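Local atomic coordinates of precorrin-8x Methyl Mutase (Thermus thermophilus, PDB entry 1V9C), a protein that probably acts as a precorrin-8X methylmutase, an isomerase of the CobH/CbiC family in the pathway that makes adenosylcobalamin. Residues A151-V156 / A176-I181; F139-V144 / K170-E175. One frame throughout, in Å; residues are numbered along the deposited sequence.

How the contacts relate
Both contacts are largely buried, and they form two layers of one alpha/beta fold. Contact 1 lies in the sheet, where strands 155-158 and 180-183 begin side by side. Contact 2 lies one layer out, between helices 137-147 and 166-174, which pack on the same face of that sheet. The two layers meet where V156 CG1 of the strand approaches L173 CD1 at 3.7 Å and L140 CD1 at 4.0 Å. Their chemistry follows their place: backbone hydrogen bonds hold the strands together, whereas no hydrogen bond joins the two helical segments, which meet through aliphatic side chains packed against each other and against the A172 peptide. Contact 1 also reaches the surface, at R152 and P177.

Contact 1. Residues A151-V156 / A176-I181; sequences ARPALV and APVPWI
V156, V178 and L155 have the most surface buried where these two segments run together into neighbouring parallel strands. V156 is gripped by its backbone. Its N-H bonds to P179 O at 3.1 Å, approaching from above the carbonyl plane, and V156 O accepts from I181 N at 3.1 Å, this donor lying in the V156 carbonyl plane. One residue thus bonds to both neighbours of W180, the register of a parallel bridge. P179 suits its place because the bond to V156 uses its carbonyl, and a proline, lacking an N-H, can still supply that. The beta-branched side chain of V156 fits an extended strand and rises on the same face as W180, toward helices 137-147 and 166-174.

V178 points at the opposing segment. Its CG1 occupies the crowded position between backbone N and carbonyl carbon (chi1 72°), and meets V156 CG2 at 4.1 Å, the two side chains crossing at about a right angle. CG2, anti to the backbone N, comes against P153, 3.0 Å from P153 O and 4.1 Å from P153 CD. I147 of helix 137-147 covers V178 as well.

L155 leans across the strand boundary instead. With CG anti to the backbone N (chi1 167°), it lays CD1 alongside the other backbone, 3.5 Å from W180 CA and 4.3 Å from I181 CG1. P179 and I181 meet helix 55-65. L155 also bonds through its backbone to A129 and V131, so the sheet continues beyond it. Segments 151-156 and 176-181 lead into the two strands of a beta-alpha-beta crossover, connected through helix 166-174, in a doubly wound alpha/beta sheet.

Contact 2. Residues F139-V144 / K170-E175; sequences FLLALV and KRALME
The flat group at this interface is the peptide joining A172 to L173, and both methyls of V144 lie on one side of its plane. CG2 stands over it, 4.0 Å from A172 C, while CG1 comes closer to the carbonyl oxygen, 3.1 Å from A172 O. The one aromatic ring, that of F139, turns from the partner helix toward V131, V133 and helix 112-122.

V144 forks: CG1, anti to the backbone N (chi1 168°), also meets A172 CB at 4.0 Å, and CG2 rests 4.3 Å from L173 CB. A172 suits this place because its single methyl lets the helices approach; L141 CD2 touches it at 3.7 Å. Deeper in, L140 sends both its methyls against L173 CD2, CD1 at 4.1 Å, the two leucines crossing at about a right angle. An alanine in place of V144 would probably loosen the packing over the A172 carbonyl and beside L173.

The short helical segments run 9.1 Å apart at closest approach, their directions differing by 30°. Such near-parallel neighbouring helices, with L140 and L173 meeting between them and L173 touching W180 and V182, are characteristic of the helical layer covering a doubly wound alpha/beta sheet.

Contact 1. Residues A151-V156 / A176-I181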
ATOM      1  N   ALA B 151     -17.948 -22.560   0.751  1.00 53.37           N
ATOM      2  CA  ALA B 151     -17.229 -21.634   1.617  1.00 47.93           C
ATOM      3  C   ALA B 151     -18.100 -20.383   1.774  1.00 45.08           C
ATOM      4  O   ALA B 151     -18.648 -19.885   0.791  1.00 40.17           O
ATOM      5  CB  ALA B 151     -15.884 -21.279   1.002  1.00 46.13           C
ATOM      6  N   ARG B 152     -18.246 -19.901   3.007  1.00 45.19           N
ATOM      7  CA  ARG B 152     -19.063 -18.716   3.277  1.00 48.27           C
ATOM      8  C   ARG B 152     -18.365 -17.628   4.115  1.00 47.67           C
ATOM      9  O   ARG B 152     -18.594 -17.494   5.325  1.00 43.43           O
ATOM     10  CB  ARG B 152     -20.386 -19.124   3.952  1.00 49.32           C
ATOM     11  CG  ARG B 152     -21.276 -20.026   3.093  1.00 51.18           C
ATOM     12  CD  ARG B 152     -21.460 -19.448   1.689  1.00 53.19           C
ATOM     13  NE  ARG B 152     -22.210 -20.339   0.812  1.00 52.20           N
ATOM     14  CZ  ARG B 152     -22.231 -20.248  -0.515  1.00 56.10           C
ATOM     15  NH1 ARG B 152     -21.536 -19.303  -1.132  1.00 56.20           N
ATOM     16  NH2 ARG B 152     -22.956 -21.100  -1.228  1.00 56.36           N
ATOM     17  N   PRO B 153     -17.489 -16.840   3.473  1.00 47.34           N
ATOM     18  CA  PRO B 153     -16.778 -15.767   4.181  1.00 44.60           C
ATOM     19  C   PRO B 153     -17.811 -14.704   4.542  1.00 41.70           C
ATOM     20  O   PRO B 153     -18.763 -14.492   3.796  1.00 42.83           O
ATOM     21  CB  PRO B 153     -15.791 -15.255   3.136  1.00 45.09           C
ATOM     22  CG  PRO B 153     -15.603 -16.424   2.209  1.00 48.03           C
ATOM     23  CD  PRO B 153     -17.000 -16.977   2.092  1.00 45.47           C
ATOM     24  N   ALA B 154     -17.643 -14.043   5.677  1.00 37.25           N
ATOM     25  CA  ALA B 154     -18.598 -13.014   6.062  1.00 35.97           C
ATOM     26  C   ALA B 154     -18.607 -11.898   5.030  1.00 34.47           C
ATOM     27  O   ALA B 154     -19.670 -11.383   4.689  1.00 36.58           O
ATOM     28  CB  ALA B 154     -18.254 -12.454   7.442  1.00 37.54           C
ATOM     29  N   LEU B 155     -17.427 -11.528   4.527  1.00 32.66           N
ATOM     30  CA  LEU B 155     -17.315 -10.461   3.527  1.00 32.21           C
ATOM     31  C   LEU B 155     -16.027 -10.558   2.728  1.00 31.65           C
ATOM     32  O   LEU B 155     -14.993 -10.953   3.254  1.00 32.65           O
ATOM     33  CB  LEU B 155     -17.382  -9.085   4.206  1.00 30.83           C
ATOM     34  CG  LEU B 155     -16.981  -7.866   3.355  1.00 31.23           C
ATOM     35  CD1 LEU B 155     -17.982  -7.621   2.205  1.00 20.31           C
ATOM     36  CD2 LEU B 155     -16.919  -6.651   4.266  1.00 26.16           C
ATOM     37  N   VAL B 156     -16.086 -10.172   1.460  1.00 31.67           N
ATOM     38  CA  VAL B 156     -14.910 -10.230   0.602  1.00 30.29           C
ATOM     39  C   VAL B 156     -14.615  -8.894  -0.078  1.00 33.24           C
ATOM     40  O   VAL B 156     -15.445  -8.355  -0.804  1.00 29.08           O
ATOM     41  CB  VAL B 156     -15.067 -11.312  -0.505  1.00 31.71           C
ATOM     42  CG1 VAL B 156     -13.841 -11.311  -1.418  1.00 23.83           C
ATOM     43  CG2 VAL B 156     -15.246 -12.671   0.126  1.00 26.22           C
ATOM     44  N   ALA B 176     -21.153 -13.515  -7.366  1.00 45.96           N
ATOM     45  CA  ALA B 176     -21.097 -14.590  -6.386  1.00 46.02           C
ATOM     46  C   ALA B 176     -22.071 -14.376  -5.225  1.00 47.83           C
ATOM     47  O   ALA B 176     -22.556 -13.257  -5.007  1.00 45.66           O
ATOM     48  CB  ALA B 176     -19.677 -14.723  -5.863  1.00 44.68           C
ATOM     49  N   PRO B 177     -22.371 -15.456  -4.469  1.00 47.51           N
ATOM     50  CA  PRO B 177     -23.276 -15.514  -3.313  1.00 47.52           C
ATOM     51  C   PRO B 177     -22.656 -15.141  -1.962  1.00 47.38           C
ATOM     52  O   PRO B 177     -22.811 -15.871  -0.980  1.00 44.25           O
ATOM     53  CB  PRO B 177     -23.725 -16.966  -3.322  1.00 43.46           C
ATOM     54  CG  PRO B 177     -22.463 -17.650  -3.646  1.00 39.52           C
ATOM     55  CD  PRO B 177     -21.945 -16.823  -4.826  1.00 46.66           C
ATOM     56  N   VAL B 178     -21.965 -14.009  -1.909  1.00 46.07           N
ATOM     57  CA  VAL B 178     -21.336 -13.553  -0.670  1.00 42.65           C
ATOM     58  C   VAL B 178     -21.272 -12.032  -0.739  1.00 38.70           C
ATOM     59  O   VAL B 178     -21.126 -11.459  -1.821  1.00 41.61           O
ATOM     60  CB  VAL B 178     -19.903 -14.137  -0.524  1.00 43.55           C
ATOM     61  CG1 VAL B 178     -18.964 -13.480  -1.516  1.00 40.62           C
ATOM     62  CG2 VAL B 178     -19.399 -13.942   0.881  1.00 45.71           C
ATOM     63  N   PRO B 179     -21.405 -11.349   0.400  1.00 32.49           N
ATOM     64  CA  PRO B 179     -21.336  -9.894   0.275  1.00 35.11           C
ATOM     65  C   PRO B 179     -19.931  -9.454  -0.131  1.00 32.34           C
ATOM     66  O   PRO B 179     -18.948 -10.128   0.161  1.00 26.87           O
ATOM     67  CB  PRO B 179     -21.756  -9.409   1.659  1.00 36.39           C
ATOM     68  CG  PRO B 179     -21.301 -10.501   2.549  1.00 37.81           C
ATOM     69  CD  PRO B 179     -21.612 -11.761   1.797  1.00 32.87           C
ATOM     70  N   TRP B 180     -19.832  -8.336  -0.832  1.00 29.56           N
ATOM     71  CA  TRP B 180     -18.520  -7.887  -1.248  1.00 31.88           C
ATOM     72  C   TRP B 180     -18.446  -6.394  -1.514  1.00 29.05           C
ATOM     73  O   TRP B 180     -19.467  -5.704  -1.565  1.00 27.33           O
ATOM     74  CB  TRP B 180     -18.108  -8.634  -2.513  1.00 31.08           C
ATOM     75  CG  TRP B 180     -19.211  -8.651  -3.538  1.00 34.65           C
ATOM     76  CD1 TRP B 180     -20.077  -9.677  -3.793  1.00 33.24           C
ATOM     77  CD2 TRP B 180     -19.593  -7.577  -4.410  1.00 32.31           C
ATOM     78  NE1 TRP B 180     -20.973  -9.312  -4.770  1.00 33.61           N
ATOM     79  CE2 TRP B 180     -20.701  -8.031  -5.169  1.00 36.92           C
ATOM     80  CE3 TRP B 180     -19.109  -6.282  -4.629  1.00 34.98           C
ATOM     81  CZ2 TRP B 180     -21.334  -7.230  -6.126  1.00 33.58           C
ATOM     82  CZ3 TRP B 180     -19.739  -5.484  -5.579  1.00 31.52           C
ATOM     83  CH2 TRP B 180     -20.838  -5.964  -6.318  1.00 37.81           C
ATOM     84  N   ILE B 181     -17.214  -5.926  -1.677  1.00 27.45           N
ATOM     85  CA  ILE B 181     -16.907  -4.537  -1.995  1.00 22.88           C
ATOM     86  C   ILE B 181     -15.781  -4.663  -3.002  1.00 24.99           C
ATOM     87  O   ILE B 181     -14.779  -5.354  -2.761  1.00 26.67           O
ATOM     88  CB  ILE B 181     -16.396  -3.742  -0.806  1.00 23.25           C
ATOM     89  CG1 ILE B 181     -17.400  -3.806   0.347  1.00 24.50           C
ATOM     90  CG2 ILE B 181     -16.152  -2.293  -1.244  1.00 23.16           C
ATOM     91  CD1 ILE B 181     -16.997  -2.980   1.536  1.00 28.98           C
TER

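Contact 2. Residues F139-V144 / K170-E175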
ATOM      1  N   PHE B 139      -5.893 -15.543  -6.660  1.00 39.07           N
ATOM      2  CA  PHE B 139      -6.326 -15.918  -5.328  1.00 40.02           C
ATOM      3  C   PHE B 139      -7.839 -15.697  -5.239  1.00 37.18           C
ATOM      4  O   PHE B 139      -8.569 -16.530  -4.713  1.00 37.75           O
ATOM      5  CB  PHE B 139      -5.614 -15.069  -4.272  1.00 41.07           C
ATOM      6  CG  PHE B 139      -6.104 -15.310  -2.872  1.00 39.96           C
ATOM      7  CD1 PHE B 139      -5.829 -16.507  -2.222  1.00 35.11           C
ATOM      8  CD2 PHE B 139      -6.861 -14.348  -2.212  1.00 39.30           C
ATOM      9  CE1 PHE B 139      -6.300 -16.746  -0.934  1.00 37.72           C
ATOM     10  CE2 PHE B 139      -7.340 -14.578  -0.917  1.00 41.94           C
ATOM     11  CZ  PHE B 139      -7.059 -15.778  -0.277  1.00 36.26           C
ATOM     12  N   LEU B 140      -8.298 -14.571  -5.769  1.00 34.15           N
ATOM     13  CA  LEU B 140      -9.718 -14.225  -5.745  1.00 34.74           C
ATOM     14  C   LEU B 140     -10.539 -15.197  -6.598  1.00 35.49           C
ATOM     15  O   LEU B 140     -11.710 -15.439  -6.326  1.00 30.75           O
ATOM     16  CB  LEU B 140      -9.913 -12.795  -6.251  1.00 29.64           C
ATOM     17  CG  LEU B 140     -11.339 -12.254  -6.155  1.00 30.37           C
ATOM     18  CD1 LEU B 140     -11.828 -12.345  -4.708  1.00 32.31           C
ATOM     19  CD2 LEU B 140     -11.358 -10.814  -6.636  1.00 27.73           C
ATOM     20  N   LEU B 141      -9.913 -15.740  -7.635  1.00 38.13           N
ATOM     21  CA  LEU B 141     -10.575 -16.706  -8.501  1.00 39.42           C
ATOM     22  C   LEU B 141     -10.676 -18.047  -7.783  1.00 40.07           C
ATOM     23  O   LEU B 141     -11.718 -18.688  -7.811  1.00 43.78           O
ATOM     24  CB  LEU B 141      -9.795 -16.876  -9.800  1.00 37.17           C
ATOM     25  CG  LEU B 141     -10.034 -15.777 -10.821  1.00 34.79           C
ATOM     26  CD1 LEU B 141      -9.166 -16.032 -12.036  1.00 40.24           C
ATOM     27  CD2 LEU B 141     -11.505 -15.743 -11.203  1.00 33.28           C
ATOM     28  N   ALA B 142      -9.590 -18.471  -7.147  1.00 43.42           N
ATOM     29  CA  ALA B 142      -9.596 -19.730  -6.407  1.00 44.61           C
ATOM     30  C   ALA B 142     -10.679 -19.610  -5.343  1.00 44.50           C
ATOM     31  O   ALA B 142     -11.566 -20.451  -5.257  1.00 46.23           O
ATOM     32  CB  ALA B 142      -8.242 -19.972  -5.757  1.00 43.52           C
ATOM     33  N   LEU B 143     -10.612 -18.538  -4.555  1.00 44.85           N
ATOM     34  CA  LEU B 143     -11.593 -18.288  -3.502  1.00 44.08           C
ATOM     35  C   LEU B 143     -13.025 -18.286  -4.029  1.00 41.72           C
ATOM     36  O   LEU B 143     -13.925 -18.810  -3.383  1.00 44.15           O
ATOM     37  CB  LEU B 143     -11.316 -16.942  -2.810  1.00 42.79           C
ATOM     38  CG  LEU B 143     -12.348 -16.470  -1.773  1.00 42.67           C
ATOM     39  CD1 LEU B 143     -12.485 -17.525  -0.665  1.00 39.66           C
ATOM     40  CD2 LEU B 143     -11.931 -15.116  -1.182  1.00 38.93           C
ATOM     41  N   VAL B 144     -13.245 -17.689  -5.193  1.00 43.43           N
ATOM     42  CA  VAL B 144     -14.597 -17.638  -5.743  1.00 47.62           C
ATOM     43  C   VAL B 144     -15.106 -19.020  -6.118  1.00 50.50           C
ATOM     44  O   VAL B 144     -16.298 -19.298  -6.012  1.00 53.32           O
ATOM     45  CB  VAL B 144     -14.668 -16.717  -6.971  1.00 45.07           C
ATOM     46  CG1 VAL B 144     -15.991 -16.905  -7.694  1.00 45.16           C
ATOM     47  CG2 VAL B 144     -14.519 -15.271  -6.522  1.00 45.29           C
ATOM     48  N   LYS B 170     -12.610  -9.901 -10.556  1.00 31.73           N
ATOM     49  CA  LYS B 170     -13.613  -9.085  -9.910  1.00 35.60           C
ATOM     50  C   LYS B 170     -15.008  -9.493 -10.382  1.00 39.41           C
ATOM     51  O   LYS B 170     -15.933  -9.584  -9.577  1.00 39.19           O
ATOM     52  CB  LYS B 170     -13.328  -7.608 -10.178  1.00 33.61           C
ATOM     53  CG  LYS B 170     -12.032  -7.166  -9.504  1.00 31.26           C
ATOM     54  CD  LYS B 170     -11.578  -5.791  -9.924  1.00 32.55           C
ATOM     55  CE  LYS B 170     -10.299  -5.418  -9.186  1.00 28.70           C
ATOM     56  NZ  LYS B 170      -9.987  -3.979  -9.298  1.00 19.86           N
ATOM     57  N   ARG B 171     -15.160  -9.754 -11.676  1.00 41.96           N
ATOM     58  CA  ARG B 171     -16.455 -10.191 -12.196  1.00 42.92           C
ATOM     59  C   ARG B 171     -16.847 -11.483 -11.477  1.00 40.99           C
ATOM     60  O   ARG B 171     -17.965 -11.619 -10.986  1.00 42.03           O
ATOM     61  CB  ARG B 171     -16.370 -10.440 -13.700  1.00 47.93           C
ATOM     62  CG  ARG B 171     -17.192  -9.470 -14.533  1.00 56.52           C
ATOM     63  CD  ARG B 171     -16.842  -9.586 -16.016  1.00 63.70           C
ATOM     64  NE  ARG B 171     -15.514  -9.045 -16.311  1.00 63.55           N
ATOM     65  CZ  ARG B 171     -14.861  -9.239 -17.453  1.00 63.19           C
ATOM     66  NH1 ARG B 171     -15.402  -9.965 -18.420  1.00 64.34           N
ATOM     67  NH2 ARG B 171     -13.665  -8.698 -17.632  1.00 64.88           N
ATOM     68  N   ALA B 172     -15.919 -12.425 -11.394  1.00 37.52           N
ATOM     69  CA  ALA B 172     -16.201 -13.680 -10.718  1.00 35.36           C
ATOM     70  C   ALA B 172     -16.673 -13.436  -9.286  1.00 41.53           C
ATOM     71  O   ALA B 172     -17.368 -14.276  -8.700  1.00 41.22           O
ATOM     72  CB  ALA B 172     -14.974 -14.548 -10.707  1.00 33.23           C
ATOM     73  N   LEU B 173     -16.294 -12.292  -8.718  1.00 38.36           N
ATOM     74  CA  LEU B 173     -16.693 -11.974  -7.351  1.00 34.77           C
ATOM     75  C   LEU B 173     -18.045 -11.256  -7.298  1.00 32.67           C
ATOM     76  O   LEU B 173     -18.892 -11.554  -6.454  1.00 27.40           O
ATOM     77  CB  LEU B 173     -15.621 -11.108  -6.681  1.00 37.51           C
ATOM     78  CG  LEU B 173     -15.953 -10.581  -5.282  1.00 38.70           C
ATOM     79  CD1 LEU B 173     -16.103 -11.760  -4.316  1.00 38.86           C
ATOM     80  CD2 LEU B 173     -14.849  -9.643  -4.810  1.00 42.37           C
ATOM     81  N   MET B 174     -18.241 -10.310  -8.207  1.00 35.41           N
ATOM     82  CA  MET B 174     -19.478  -9.534  -8.264  1.00 41.80           C
ATOM     83  C   MET B 174     -20.730 -10.287  -8.730  1.00 46.04           C
ATOM     84  O   MET B 174     -21.800  -9.689  -8.845  1.00 47.74           O
ATOM     85  CB  MET B 174     -19.283  -8.325  -9.160  1.00 42.41           C
ATOM     86  CG  MET B 174     -18.345  -7.294  -8.607  1.00 45.06           C
ATOM     87  SD  MET B 174     -18.215  -5.965  -9.770  1.00 52.24           S
ATOM     88  CE  MET B 174     -17.098  -6.690 -10.955  1.00 52.59           C
ATOM     89  N   GLU B 175     -20.595 -11.583  -8.996  1.00 48.98           N
ATOM     90  CA  GLU B 175     -21.719 -12.412  -9.437  1.00 49.88           C
ATOM     91  C   GLU B 175     -21.788 -13.636  -8.528  1.00 49.19           C
ATOM     92  O   GLU B 175     -22.407 -14.649  -8.860  1.00 50.87           O
ATOM     93  CB  GLU B 175     -21.510 -12.836 -10.896  1.00 49.38           C
ATOM     94  CG  GLU B 175     -21.362 -11.649 -11.850  1.00 56.42           C
ATOM     95  CD  GLU B 175     -21.048 -12.053 -13.283  1.00 57.48           C
ATOM     96  OE1 GLU B 175     -20.046 -12.768 -13.498  1.00 56.48           O
ATOM     97  OE2 GLU B 175     -21.801 -11.645 -14.196  1.00 58.29           O
TER